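Local coordinates for protein aldehyde dehydrogenase (Anabaena variabilis, PDB 4H7N) that probably oxidises aldehydes to carboxylic acids with NAD+ as the hydride acceptor, as a member of the aldehyde dehydrogenase family, at residues A[237-242]-A[267-272]; A[256-261]-A[368-373]; A[56-61]-A[177-182]; A[61-66]-A[170-175]. All coordinates share one frame; numbering follows the deposited sequence.

Interaction 1: A[237-242]-A[267-272]; sequences DPAIVL and LSIERI
D237, R271 and A239 bury the most surface where strands 237-241 and 269-272 run parallel at 4.7 Å between their axes. Around D237 the backbone does the bonding: its carbonyl O accepts E270 N at 2.9 Å (N-H...O angle 165°), and R271 N makes a weak second bond to it. D237 CG lies beside the backbone N (chi1 -68°), and OD2 receives a water that also donates to L267 O; S393 OG is a further partner of OD2. R271 O then takes A239 N at 2.9 Å, while A239 CB meets I269 CG2 at 3.9 Å. The R271 side chain lies alongside P238, whose CB stands 3.8 Å above the centre of the guanidinium plane. The chain bends at chi3 (-88°), and the guanidinium bonds to K236 O, Y273 OH, L384 O and A385 O. An alanine in place of R271 would probably uncover one side of P238 and leave those oxygens without this donor. The bridges pair the two parallel strands of a beta-alpha-beta unit, whose crossover is helix 247-259. Backbone bonding thus fixes the register, while a buried guanidinium, bonded to four neutral oxygens that probably temper its charge, has P238 over one face.

Interaction 2: A[256-261]-A[368-373]; sequences WGAVVN and PIMPVM
Helix 247-259 brings its last turn against the start of strand 369-375, where V259 and P368 come within 4.5 Å of each other CA to CA and the weight of the contact falls on side chains. A258 directs its CB at M370, a selenomethionine, and reaches CG at 3.5 Å, tighter than ordinary van der Waals contact. M370 CG sits beside the backbone N, anti to the carbonyl carbon (chi1 -74°), and SE also lies 4.1 Å from A258 CB. The bend at chi3 (-74°) then turns the terminal CE toward V259, where it meets CG1 at 3.9 Å. The same V259 CG1 touches P368 CB at 3.8 Å, the two side chains crossing at about a right angle. V259 CG1 is therefore shared between the proline ring and the selenomethionine methyl. M370 is also packed by I272, V350, L286 and A290, which places it between its own sheet and the helices covering it. V259 further touches F472 of the second subunit. With all five touching residues buried and the side-chain to side-chain contacts all apolar, this is helix-on-sheet packing of an alpha/beta domain, a helix end set on a strand through carbon and selenium and tight at A258.

Interaction 3: A[56-61]-A[177-182]; sequences LQQWKQ and NTVPEL
Apolar packing carries the contact between W59, L56 and the pair V179 and L182. L182 CD2 meets the W59 ring obliquely: W59 CG, set anti to the backbone N (chi1 -173°), lies 3.8 Å from it, and W59 CB is likewise 3.8 Å from L182 CD2. The leucine and tryptophan side chains cross at about a right angle, as do those of L182 and L56, where the other branch of L182, CD1, meets L56 CD2 at 4.1 Å. L182 thus divides its two methyls between two helix residues one turn apart. V179 works nearer the helix backbone: its CG2 is 3.8 Å from W59 CA and 4.1 Å from W59 CB, while CG1 comes to 4.2 Å from OE1 of the exposed Q58.

Between the two segments the contact is apolar; polar bonds lie within each segment or go to other residues. L182 N bonds to V179 O at 3.1 Å, closing a turn that presents both residues to the helix. K60 NZ donates to a lone pair of Q57 OE1 and forms a salt bridge with D96 of helix 82-106.

The loop follows helix 169-176 and precedes strand 186-188. It lies against helix 48-64, with W44 of helix 27-46 touching both L56 and L182, and C99 of helix 82-106 touching L56. A175 and L176 of helix 169-176 also pack on W59, joining loop and helices in one apolar layer.

Interaction 4: A[61-66]-A[170-175]; sequences QAILSR and APLLMA
A62 and A175 point their CB atoms at each other and meet at 3.8 Å, where their CA atoms are only 5.2 Å apart. These small residues let helices 48-64 and 169-176 approach closely at this point. A175 CB is shared: I63 CG1 touches it at 3.7 Å, so the methyl rests against two consecutive residues of the opposing helix. I63 starts out at an angle to the other helix, but CG1 lies beside its own backbone N, anti to the carbonyl carbon (chi1 -66°), and from there CD1 extends to L172. I63 CD1 and L172 CD2 meet at 4.1 Å with the side chains crossing obliquely. L172 leaves its backbone pointing away from helix 48-64, and it is the end of its side chain that comes back to make this contact. At the outer margin R66 and M174, a selenomethionine, approach more loosely, M174 CE being 4.4 Å from R66 CG.

L70 of helix 67-78 packs on both I63 and L172, and F91 of helix 82-106 also covers I63. S65 OG donates to A62 O at 2.6 Å, a bond within its own segment. From the buried A175, I63 and L172 to the exposed aliphatic part of R66, contact is almost wholly between carbons, so these two segments are held by close fit; a weak hydrogen bond from W59 NE1 to L172 O adds a polar link between the helices.

How the interactions relate
Interactions 1 and 2 meet in the same sheet, their centres 8 Å apart: strands 269-275 and 369-375 are neighbours in it, probably bonded from I272 O to M373 N, and helix 247-259 connects the two strands of interaction 1 and supplies one side of interaction 2. Interactions 3 and 4 form the second pair, 9 Å apart between centres and sharing helix 48-64 and Q61, with W59 lying beside L172 and A175. Between the pairs the nearest atoms are about 17 to 21 Å apart. Interaction 2 is wholly buried and interaction 1 nearly so; interaction 3 has one exposed residue and interaction 4 has two. Backbone hydrogen bonds join the segments in interaction 1, whereas the others rely on apolar side chains.

Interaction 1: A[237-242]-A[267-272]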
loop_
_atom_site.group_PDB
_atom_site.type_symbol
_atom_site.label_atom_id
_atom_site.label_comp_id
_atom_site.label_asym_id
_atom_site.label_seq_id
_atom_site.Cartn_x
_atom_site.Cartn_y
_atom_site.Cartn_z
ATOM N N ASP A 237 -13.954 -13.424 -13.527
ATOM C CA ASP A 237 -14.276 -14.303 -12.424
ATOM C C ASP A 237 -14.866 -15.653 -12.885
ATOM O O ASP A 237 -15.819 -15.673 -13.675
ATOM C CB ASP A 237 -15.211 -13.626 -11.445
ATOM C CG ASP A 237 -14.563 -12.443 -10.661
ATOM O OD1 ASP A 237 -13.365 -12.008 -10.876
ATOM O OD2 ASP A 237 -15.319 -11.895 -9.797
ATOM N N PRO A 238 -14.262 -16.781 -12.447
ATOM C CA PRO A 238 -14.804 -18.105 -12.760
ATOM C C PRO A 238 -15.782 -18.641 -11.714
ATOM O O PRO A 238 -15.665 -18.319 -10.532
ATOM C CB PRO A 238 -13.597 -18.942 -12.791
ATOM C CG PRO A 238 -12.689 -18.326 -11.769
ATOM C CD PRO A 238 -12.989 -16.864 -11.762
ATOM N N ALA A 239 -16.720 -19.453 -12.161
ATOM C CA ALA A 239 -17.535 -20.294 -11.271
ATOM C C ALA A 239 -17.240 -21.741 -11.605
ATOM O O ALA A 239 -17.183 -22.118 -12.793
ATOM C CB ALA A 239 -19.035 -19.974 -11.464
ATOM N N ILE A 240 -17.031 -22.539 -10.564
ATOM C CA ILE A 240 -16.793 -23.970 -10.644
ATOM C C ILE A 240 -18.005 -24.625 -9.975
ATOM O O ILE A 240 -18.363 -24.300 -8.802
ATOM C CB ILE A 240 -15.511 -24.381 -9.878
ATOM C CG1 ILE A 240 -14.258 -23.794 -10.544
ATOM C CG2 ILE A 240 -15.333 -25.888 -9.896
ATOM C CD1 ILE A 240 -12.970 -24.020 -9.739
ATOM N N VAL A 241 -18.610 -25.546 -10.708
ATOM C CA VAL A 241 -19.783 -26.323 -10.243
ATOM C C VAL A 241 -19.377 -27.790 -10.167
ATOM O O VAL A 241 -19.181 -28.461 -11.203
ATOM C CB VAL A 241 -20.980 -26.163 -11.198
ATOM C CG1 VAL A 241 -22.189 -26.910 -10.654
ATOM C CG2 VAL A 241 -21.334 -24.694 -11.347
ATOM N N LEU A 242 -19.170 -28.270 -8.938
ATOM C CA LEU A 242 -18.829 -29.666 -8.705
ATOM C C LEU A 242 -20.045 -30.555 -8.813
ATOM O O LEU A 242 -21.217 -30.103 -8.725
ATOM C CB LEU A 242 -18.168 -29.830 -7.319
ATOM C CG LEU A 242 -16.950 -28.916 -7.086
ATOM C CD1 LEU A 242 -16.476 -29.084 -5.651
ATOM C CD2 LEU A 242 -15.826 -29.213 -8.079
ATOM N N LEU A 267 -17.067 -7.799 -11.259
ATOM C CA LEU A 267 -17.481 -8.981 -10.450
ATOM C C LEU A 267 -18.408 -9.938 -11.163
ATOM O O LEU A 267 -18.950 -10.883 -10.569
ATOM C CB LEU A 267 -18.248 -8.507 -9.188
ATOM C CG LEU A 267 -17.494 -7.463 -8.402
ATOM C CD1 LEU A 267 -18.358 -6.871 -7.299
ATOM C CD2 LEU A 267 -16.224 -8.063 -7.874
ATOM N N SER A 268 -18.596 -9.720 -12.444
ATOM C CA SER A 268 -19.447 -10.561 -13.218
ATOM C C SER A 268 -18.762 -11.930 -13.343
ATOM O O SER A 268 -17.546 -11.995 -13.606
ATOM C CB SER A 268 -19.607 -9.973 -14.649
ATOM O OG SER A 268 -20.677 -10.634 -15.247
ATOM N N ILE A 269 -19.554 -12.995 -13.262
ATOM C CA ILE A 269 -19.088 -14.337 -13.595
ATOM C C ILE A 269 -18.918 -14.375 -15.139
ATOM O O ILE A 269 -19.890 -14.172 -15.874
ATOM C CB ILE A 269 -20.066 -15.437 -13.150
ATOM C CG1 ILE A 269 -20.266 -15.471 -11.628
ATOM C CG2 ILE A 269 -19.596 -16.800 -13.684
ATOM C CD1 ILE A 269 -18.957 -15.571 -10.831
ATOM N N GLU A 270 -17.709 -14.632 -15.616
ATOM C CA GLU A 270 -17.453 -14.601 -17.037
ATOM C C GLU A 270 -16.981 -15.942 -17.606
ATOM O O GLU A 270 -16.781 -16.057 -18.799
ATOM C CB GLU A 270 -16.418 -13.528 -17.323
ATOM C CG GLU A 270 -16.965 -12.098 -17.158
ATOM C CD GLU A 270 -16.240 -11.014 -17.996
ATOM O OE1 GLU A 270 -15.401 -11.351 -18.857
ATOM O OE2 GLU A 270 -16.520 -9.806 -17.749
ATOM N N ARG A 271 -16.766 -16.931 -16.749
ATOM C CA ARG A 271 -16.348 -18.286 -17.168
ATOM C C ARG A 271 -16.967 -19.298 -16.215
ATOM O O ARG A 271 -16.933 -19.082 -15.028
ATOM C CB ARG A 271 -14.856 -18.480 -17.038
ATOM C CG ARG A 271 -14.081 -17.357 -17.650
ATOM C CD ARG A 271 -12.604 -17.616 -17.527
ATOM N NE ARG A 271 -12.018 -17.137 -16.298
ATOM C CZ ARG A 271 -11.090 -17.792 -15.588
ATOM N NH1 ARG A 271 -10.735 -19.042 -15.883
ATOM N NH2 ARG A 271 -10.567 -17.224 -14.515
ATOM N N ILE A 272 -17.495 -20.391 -16.742
ATOM C CA ILE A 272 -18.225 -21.360 -15.960
ATOM C C ILE A 272 -17.704 -22.772 -16.274
ATOM O O ILE A 272 -17.680 -23.180 -17.459
ATOM C CB ILE A 272 -19.720 -21.260 -16.275
ATOM C CG1 ILE A 272 -20.243 -19.856 -15.936
ATOM C CG2 ILE A 272 -20.472 -22.253 -15.426
ATOM C CD1 ILE A 272 -21.529 -19.521 -16.709
HETATM O O HOH W 1 -17.673 -12.325 -8.687
HETATM O O HOH W 2 -15.221 -10.819 -13.626
#

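Interaction 2: A[256-261]-A[368-373]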
loop_
_atom_site.group_PDB
_atom_site.type_symbol
_atom_site.label_atom_id
_atom_site.label_comp_id
_atom_site.label_asym_id
_atom_site.label_seq_id
_atom_site.Cartn_x
_atom_site.Cartn_y
_atom_site.Cartn_z
ATOM N N TRP A 256 -27.513 -14.809 -12.385
ATOM C CA TRP A 256 -27.539 -13.468 -11.793
ATOM C C TRP A 256 -26.134 -12.856 -11.807
ATOM O O TRP A 256 -25.910 -11.735 -12.248
ATOM C CB TRP A 256 -28.136 -13.486 -10.384
ATOM C CG TRP A 256 -28.183 -12.115 -9.812
ATOM C CD1 TRP A 256 -29.121 -11.140 -10.074
ATOM C CD2 TRP A 256 -27.212 -11.523 -8.962
ATOM N NE1 TRP A 256 -28.797 -9.983 -9.401
ATOM C CE2 TRP A 256 -27.630 -10.187 -8.714
ATOM C CE3 TRP A 256 -26.056 -12.001 -8.343
ATOM C CZ2 TRP A 256 -26.903 -9.318 -7.906
ATOM C CZ3 TRP A 256 -25.319 -11.130 -7.555
ATOM C CH2 TRP A 256 -25.741 -9.797 -7.343
ATOM N N GLY A 257 -25.173 -13.633 -11.363
ATOM C CA GLY A 257 -23.821 -13.175 -11.326
ATOM C C GLY A 257 -23.275 -12.841 -12.692
ATOM O O GLY A 257 -22.504 -11.900 -12.798
ATOM N N ALA A 258 -23.699 -13.573 -13.728
ATOM C CA ALA A 258 -23.184 -13.303 -15.100
ATOM C C ALA A 258 -23.893 -12.182 -15.853
ATOM O O ALA A 258 -23.290 -11.600 -16.723
ATOM C CB ALA A 258 -23.218 -14.545 -15.934
ATOM N N VAL A 259 -25.164 -11.886 -15.549
ATOM C CA VAL A 259 -25.888 -10.953 -16.374
ATOM C C VAL A 259 -26.498 -9.749 -15.670
ATOM O O VAL A 259 -27.022 -8.864 -16.342
ATOM C CB VAL A 259 -26.933 -11.655 -17.273
ATOM C CG1 VAL A 259 -26.307 -12.850 -17.966
ATOM C CG2 VAL A 259 -28.162 -12.038 -16.477
ATOM N N VAL A 260 -26.407 -9.668 -14.342
ATOM C CA VAL A 260 -26.857 -8.488 -13.638
ATOM C C VAL A 260 -26.041 -7.317 -14.184
ATOM O O VAL A 260 -24.874 -7.455 -14.513
ATOM C CB VAL A 260 -26.761 -8.627 -12.091
ATOM C CG1 VAL A 260 -25.314 -8.736 -11.650
ATOM C CG2 VAL A 260 -27.448 -7.459 -11.420
ATOM N N ASN A 261 -26.723 -6.205 -14.383
ATOM C CA ASN A 261 -26.181 -5.016 -15.029
ATOM C C ASN A 261 -25.716 -5.339 -16.446
ATOM O O ASN A 261 -24.764 -4.750 -16.948
ATOM C CB ASN A 261 -25.019 -4.409 -14.210
ATOM C CG ASN A 261 -24.872 -2.895 -14.442
ATOM O OD1 ASN A 261 -25.858 -2.186 -14.547
ATOM N ND2 ASN A 261 -23.652 -2.427 -14.575
ATOM N N PRO A 368 -23.116 -9.927 -21.100
ATOM C CA PRO A 368 -23.955 -10.917 -20.421
ATOM C C PRO A 368 -23.738 -12.316 -21.015
ATOM O O PRO A 368 -24.691 -12.998 -21.417
ATOM C CB PRO A 368 -25.362 -10.402 -20.702
ATOM C CG PRO A 368 -25.261 -9.842 -22.090
ATOM C CD PRO A 368 -23.846 -9.271 -22.194
ATOM N N ILE A 369 -22.491 -12.735 -21.047
ATOM C CA ILE A 369 -22.104 -13.956 -21.758
ATOM C C ILE A 369 -21.734 -15.056 -20.775
ATOM O O ILE A 369 -21.026 -14.810 -19.818
ATOM C CB ILE A 369 -20.883 -13.721 -22.644
ATOM C CG1 ILE A 369 -21.078 -12.474 -23.489
ATOM C CG2 ILE A 369 -20.660 -14.917 -23.557
ATOM C CD1 ILE A 369 -22.382 -12.425 -24.267
HETATM N N MSE A 370 -22.206 -16.272 -21.049
HETATM C CA MSE A 370 -22.025 -17.395 -20.156
HETATM C C MSE A 370 -21.438 -18.507 -20.989
HETATM O O MSE A 370 -22.193 -19.296 -21.581
HETATM C CB MSE A 370 -23.374 -17.783 -19.577
HETATM C CG MSE A 370 -23.839 -16.786 -18.531
HETATM SE SE MSE A 370 -25.708 -17.047 -17.992
HETATM C CE MSE A 370 -26.621 -16.348 -19.569
ATOM N N PRO A 371 -20.115 -18.544 -21.123
ATOM C CA PRO A 371 -19.459 -19.700 -21.743
ATOM C C PRO A 371 -19.276 -20.817 -20.728
ATOM O O PRO A 371 -18.684 -20.594 -19.658
ATOM C CB PRO A 371 -18.087 -19.129 -22.180
ATOM C CG PRO A 371 -17.838 -17.963 -21.276
ATOM C CD PRO A 371 -19.138 -17.570 -20.615
ATOM N N VAL A 372 -19.728 -22.012 -21.065
ATOM C CA VAL A 372 -19.733 -23.136 -20.145
ATOM C C VAL A 372 -18.874 -24.287 -20.635
ATOM O O VAL A 372 -19.119 -24.793 -21.687
ATOM C CB VAL A 372 -21.179 -23.644 -19.949
ATOM C CG1 VAL A 372 -21.233 -24.683 -18.846
ATOM C CG2 VAL A 372 -22.066 -22.465 -19.570
HETATM N N MSE A 373 -17.901 -24.710 -19.842
HETATM C CA MSE A 373 -16.976 -25.794 -20.213
HETATM C C MSE A 373 -17.084 -26.948 -19.246
HETATM O O MSE A 373 -17.101 -26.713 -18.065
HETATM C CB MSE A 373 -15.540 -25.292 -20.008
HETATM C CG MSE A 373 -14.856 -24.975 -21.307
HETATM SE SE MSE A 373 -12.971 -24.523 -20.984
HETATM C CE MSE A 373 -12.022 -26.163 -21.465
#

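Interaction 3: A[56-61]-A[177-182]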
loop_
_atom_site.group_PDB
_atom_site.type_symbol
_atom_site.label_atom_id
_atom_site.label_comp_id
_atom_site.label_asym_id
_atom_site.label_seq_id
_atom_site.Cartn_x
_atom_site.Cartn_y
_atom_site.Cartn_z
ATOM N N LEU A 56 -22.068 14.504 6.767
ATOM C CA LEU A 56 -22.406 13.488 5.777
ATOM C C LEU A 56 -23.877 13.113 5.908
ATOM O O LEU A 56 -24.579 12.936 4.898
ATOM C CB LEU A 56 -21.507 12.234 5.930
ATOM C CG LEU A 56 -20.245 12.195 5.073
ATOM C CD1 LEU A 56 -20.550 12.210 3.590
ATOM C CD2 LEU A 56 -19.318 13.352 5.301
ATOM N N GLN A 57 -24.372 13.002 7.139
ATOM C CA GLN A 57 -25.799 12.716 7.319
ATOM C C GLN A 57 -26.686 13.863 6.802
ATOM O O GLN A 57 -27.787 13.608 6.306
ATOM C CB GLN A 57 -26.131 12.374 8.794
ATOM C CG GLN A 57 -25.506 11.024 9.206
ATOM C CD GLN A 57 -26.199 9.800 8.578
ATOM O OE1 GLN A 57 -27.405 9.756 8.424
ATOM N NE2 GLN A 57 -25.429 8.797 8.245
ATOM N N GLN A 58 -26.245 15.110 6.965
ATOM C CA GLN A 58 -26.972 16.262 6.386
ATOM C C GLN A 58 -27.005 16.147 4.863
ATOM O O GLN A 58 -28.030 16.441 4.253
ATOM C CB GLN A 58 -26.340 17.625 6.744
ATOM C CG GLN A 58 -26.824 18.236 8.020
ATOM C CD GLN A 58 -25.827 19.168 8.726
ATOM O OE1 GLN A 58 -24.774 19.551 8.194
ATOM N NE2 GLN A 58 -26.188 19.553 9.964
ATOM N N TRP A 59 -25.874 15.743 4.270
ATOM C CA TRP A 59 -25.781 15.529 2.818
ATOM C C TRP A 59 -26.724 14.397 2.403
ATOM O O TRP A 59 -27.521 14.555 1.456
ATOM C CB TRP A 59 -24.322 15.270 2.379
ATOM C CG TRP A 59 -24.134 15.215 0.906
ATOM C CD1 TRP A 59 -24.694 16.049 -0.016
ATOM C CD2 TRP A 59 -23.340 14.305 0.178
ATOM N NE1 TRP A 59 -24.283 15.728 -1.246
ATOM C CE2 TRP A 59 -23.478 14.640 -1.181
ATOM C CE3 TRP A 59 -22.516 13.232 0.534
ATOM C CZ2 TRP A 59 -22.844 13.951 -2.182
ATOM C CZ3 TRP A 59 -21.891 12.544 -0.456
ATOM C CH2 TRP A 59 -22.065 12.895 -1.812
ATOM N N LYS A 60 -26.725 13.304 3.159
ATOM C CA LYS A 60 -27.638 12.213 2.894
ATOM C C LYS A 60 -29.117 12.672 2.941
ATOM O O LYS A 60 -29.930 12.330 2.071
ATOM C CB LYS A 60 -27.443 11.060 3.884
ATOM C CG LYS A 60 -28.197 9.817 3.472
ATOM C CD LYS A 60 -28.056 8.652 4.450
ATOM C CE LYS A 60 -29.276 8.567 5.321
ATOM N NZ LYS A 60 -29.068 7.812 6.570
ATOM N N GLN A 61 -29.458 13.450 3.947
ATOM C CA GLN A 61 -30.809 13.994 4.015
ATOM C C GLN A 61 -31.182 14.816 2.787
ATOM O O GLN A 61 -32.287 14.666 2.270
ATOM C CB GLN A 61 -31.043 14.808 5.304
ATOM C CG GLN A 61 -31.163 13.915 6.539
ATOM C CD GLN A 61 -32.152 12.760 6.331
ATOM O OE1 GLN A 61 -33.291 12.960 5.855
ATOM N NE2 GLN A 61 -31.724 11.551 6.666
ATOM N N ASN A 177 -24.365 21.434 -2.211
ATOM C CA ASN A 177 -24.240 22.865 -2.019
ATOM C C ASN A 177 -25.128 23.400 -0.923
ATOM O O ASN A 177 -25.021 24.554 -0.610
ATOM C CB ASN A 177 -24.514 23.628 -3.318
ATOM C CG ASN A 177 -23.366 23.534 -4.312
ATOM O OD1 ASN A 177 -22.196 23.447 -3.936
ATOM N ND2 ASN A 177 -23.702 23.576 -5.584
ATOM N N THR A 178 -26.015 22.592 -0.354
ATOM C CA THR A 178 -26.764 22.988 0.833
ATOM C C THR A 178 -26.050 22.635 2.142
ATOM O O THR A 178 -26.548 22.956 3.224
ATOM C CB THR A 178 -28.166 22.306 0.875
ATOM O OG1 THR A 178 -27.983 20.908 1.079
ATOM C CG2 THR A 178 -28.913 22.480 -0.439
ATOM N N VAL A 179 -24.877 22.007 2.063
ATOM C CA VAL A 179 -24.135 21.535 3.234
ATOM C C VAL A 179 -22.804 22.263 3.320
ATOM O O VAL A 179 -21.822 21.874 2.679
ATOM C CB VAL A 179 -23.866 20.038 3.127
ATOM C CG1 VAL A 179 -23.088 19.573 4.339
ATOM C CG2 VAL A 179 -25.174 19.277 3.008
ATOM N N PRO A 180 -22.748 23.323 4.118
ATOM C CA PRO A 180 -21.620 24.239 3.902
ATOM C C PRO A 180 -20.260 23.655 4.304
ATOM O O PRO A 180 -19.262 23.929 3.643
ATOM C CB PRO A 180 -22.010 25.478 4.720
ATOM C CG PRO A 180 -22.985 24.959 5.738
ATOM C CD PRO A 180 -23.749 23.862 5.056
ATOM N N GLU A 181 -20.219 22.760 5.276
ATOM C CA GLU A 181 -18.921 22.192 5.663
ATOM C C GLU A 181 -18.343 21.152 4.671
ATOM O O GLU A 181 -17.186 20.833 4.744
ATOM C CB GLU A 181 -19.034 21.589 7.048
ATOM C CG GLU A 181 -19.445 22.615 8.109
ATOM C CD GLU A 181 -18.289 23.478 8.630
ATOM O OE1 GLU A 181 -17.157 23.480 8.044
ATOM O OE2 GLU A 181 -18.508 24.154 9.671
ATOM N N LEU A 182 -19.128 20.661 3.728
ATOM C CA LEU A 182 -18.665 19.617 2.828
ATOM C C LEU A 182 -18.381 20.141 1.446
ATOM O O LEU A 182 -17.608 19.546 0.695
ATOM C CB LEU A 182 -19.719 18.545 2.746
ATOM C CG LEU A 182 -19.438 17.204 2.097
ATOM C CD1 LEU A 182 -18.314 16.471 2.805
ATOM C CD2 LEU A 182 -20.707 16.385 2.168
#

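Interaction 4: A[61-66]-A[170-175]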
loop_
_atom_site.group_PDB
_atom_site.type_symbol
_atom_site.label_atom_id
_atom_site.label_comp_id
_atom_site.label_asym_id
_atom_site.label_seq_id
_atom_site.Cartn_x
_atom_site.Cartn_y
_atom_site.Cartn_z
ATOM N N GLN A 61 -29.458 13.450 3.947
ATOM C CA GLN A 61 -30.809 13.994 4.015
ATOM C C GLN A 61 -31.182 14.816 2.787
ATOM O O GLN A 61 -32.287 14.666 2.270
ATOM C CB GLN A 61 -31.043 14.808 5.304
ATOM C CG GLN A 61 -31.163 13.915 6.539
ATOM C CD GLN A 61 -32.152 12.760 6.331
ATOM O OE1 GLN A 61 -33.291 12.960 5.855
ATOM N NE2 GLN A 61 -31.724 11.551 6.666
ATOM N N ALA A 62 -30.292 15.694 2.342
ATOM C CA ALA A 62 -30.544 16.505 1.163
ATOM C C ALA A 62 -30.709 15.654 -0.097
ATOM O O ALA A 62 -31.551 15.950 -0.921
ATOM C CB ALA A 62 -29.441 17.546 0.950
ATOM N N ILE A 63 -29.889 14.627 -0.252
ATOM C CA ILE A 63 -30.004 13.726 -1.382
ATOM C C ILE A 63 -31.329 13.013 -1.328
ATOM O O ILE A 63 -32.037 12.911 -2.339
ATOM C CB ILE A 63 -28.876 12.671 -1.381
ATOM C CG1 ILE A 63 -27.544 13.331 -1.595
ATOM C CG2 ILE A 63 -29.117 11.602 -2.435
ATOM C CD1 ILE A 63 -26.376 12.482 -1.104
ATOM N N LEU A 64 -31.691 12.516 -0.162
ATOM C CA LEU A 64 -32.985 11.866 -0.017
ATOM C C LEU A 64 -34.155 12.777 -0.338
ATOM O O LEU A 64 -35.177 12.302 -0.834
ATOM C CB LEU A 64 -33.155 11.361 1.415
ATOM C CG LEU A 64 -32.408 10.074 1.753
ATOM C CD1 LEU A 64 -32.451 9.770 3.241
ATOM C CD2 LEU A 64 -32.986 8.921 0.944
ATOM N N SER A 65 -34.048 14.068 -0.008
ATOM C CA SER A 65 -35.113 15.015 -0.339
ATOM C C SER A 65 -35.332 15.197 -1.842
ATOM O O SER A 65 -36.349 15.740 -2.245
ATOM C CB SER A 65 -34.843 16.398 0.261
ATOM O OG SER A 65 -33.871 17.141 -0.495
ATOM N N ARG A 66 -34.370 14.797 -2.655
ATOM C CA ARG A 66 -34.442 14.955 -4.102
ATOM C C ARG A 66 -34.145 13.631 -4.771
ATOM O O ARG A 66 -33.507 13.566 -5.832
ATOM C CB ARG A 66 -33.474 16.064 -4.559
ATOM C CG ARG A 66 -33.869 17.489 -4.082
ATOM C CD ARG A 66 -35.298 17.858 -4.511
ATOM N NE ARG A 66 -35.973 18.858 -3.641
ATOM C CZ ARG A 66 -35.666 20.149 -3.642
ATOM N NH1 ARG A 66 -36.319 21.012 -2.866
ATOM N NH2 ARG A 66 -34.688 20.588 -4.447
ATOM N N ALA A 170 -25.025 15.889 -11.206
ATOM C CA ALA A 170 -25.758 17.171 -11.077
ATOM C C ALA A 170 -26.673 17.153 -9.830
ATOM O O ALA A 170 -26.623 18.055 -9.032
ATOM C CB ALA A 170 -26.546 17.485 -12.340
ATOM N N PRO A 171 -27.438 16.085 -9.609
ATOM C CA PRO A 171 -28.236 16.097 -8.367
ATOM C C PRO A 171 -27.394 15.937 -7.077
ATOM O O PRO A 171 -27.716 16.568 -6.065
ATOM C CB PRO A 171 -29.267 15.000 -8.588
ATOM C CG PRO A 171 -28.715 14.143 -9.656
ATOM C CD PRO A 171 -27.880 15.042 -10.539
ATOM N N LEU A 172 -26.282 15.202 -7.118
ATOM C CA LEU A 172 -25.426 15.122 -5.956
ATOM C C LEU A 172 -24.895 16.506 -5.576
ATOM O O LEU A 172 -24.866 16.871 -4.389
ATOM C CB LEU A 172 -24.243 14.195 -6.178
ATOM C CG LEU A 172 -24.545 12.708 -6.286
ATOM C CD1 LEU A 172 -23.249 11.910 -6.350
ATOM C CD2 LEU A 172 -25.410 12.199 -5.105
ATOM N N LEU A 173 -24.453 17.243 -6.596
ATOM C CA LEU A 173 -23.874 18.557 -6.432
ATOM C C LEU A 173 -24.907 19.544 -5.887
ATOM O O LEU A 173 -24.641 20.359 -4.980
ATOM C CB LEU A 173 -23.241 19.002 -7.765
ATOM C CG LEU A 173 -22.673 20.405 -7.868
ATOM C CD1 LEU A 173 -21.594 20.601 -6.818
ATOM C CD2 LEU A 173 -22.167 20.712 -9.277
HETATM N N MSE A 174 -26.115 19.453 -6.394
HETATM C CA MSE A 174 -27.173 20.293 -5.896
HETATM C C MSE A 174 -27.414 20.011 -4.424
HETATM O O MSE A 174 -27.688 20.929 -3.645
HETATM C CB MSE A 174 -28.421 20.070 -6.746
HETATM C CG MSE A 174 -29.696 20.585 -6.103
HETATM SE SE MSE A 174 -31.244 20.536 -7.351
HETATM C CE MSE A 174 -31.481 18.595 -7.666
ATOM N N ALA A 175 -27.332 18.749 -3.996
ATOM C CA ALA A 175 -27.553 18.443 -2.563
ATOM C C ALA A 175 -26.383 18.942 -1.749
ATOM O O ALA A 175 -26.533 19.443 -0.615
ATOM C CB ALA A 175 -27.730 16.949 -2.358
#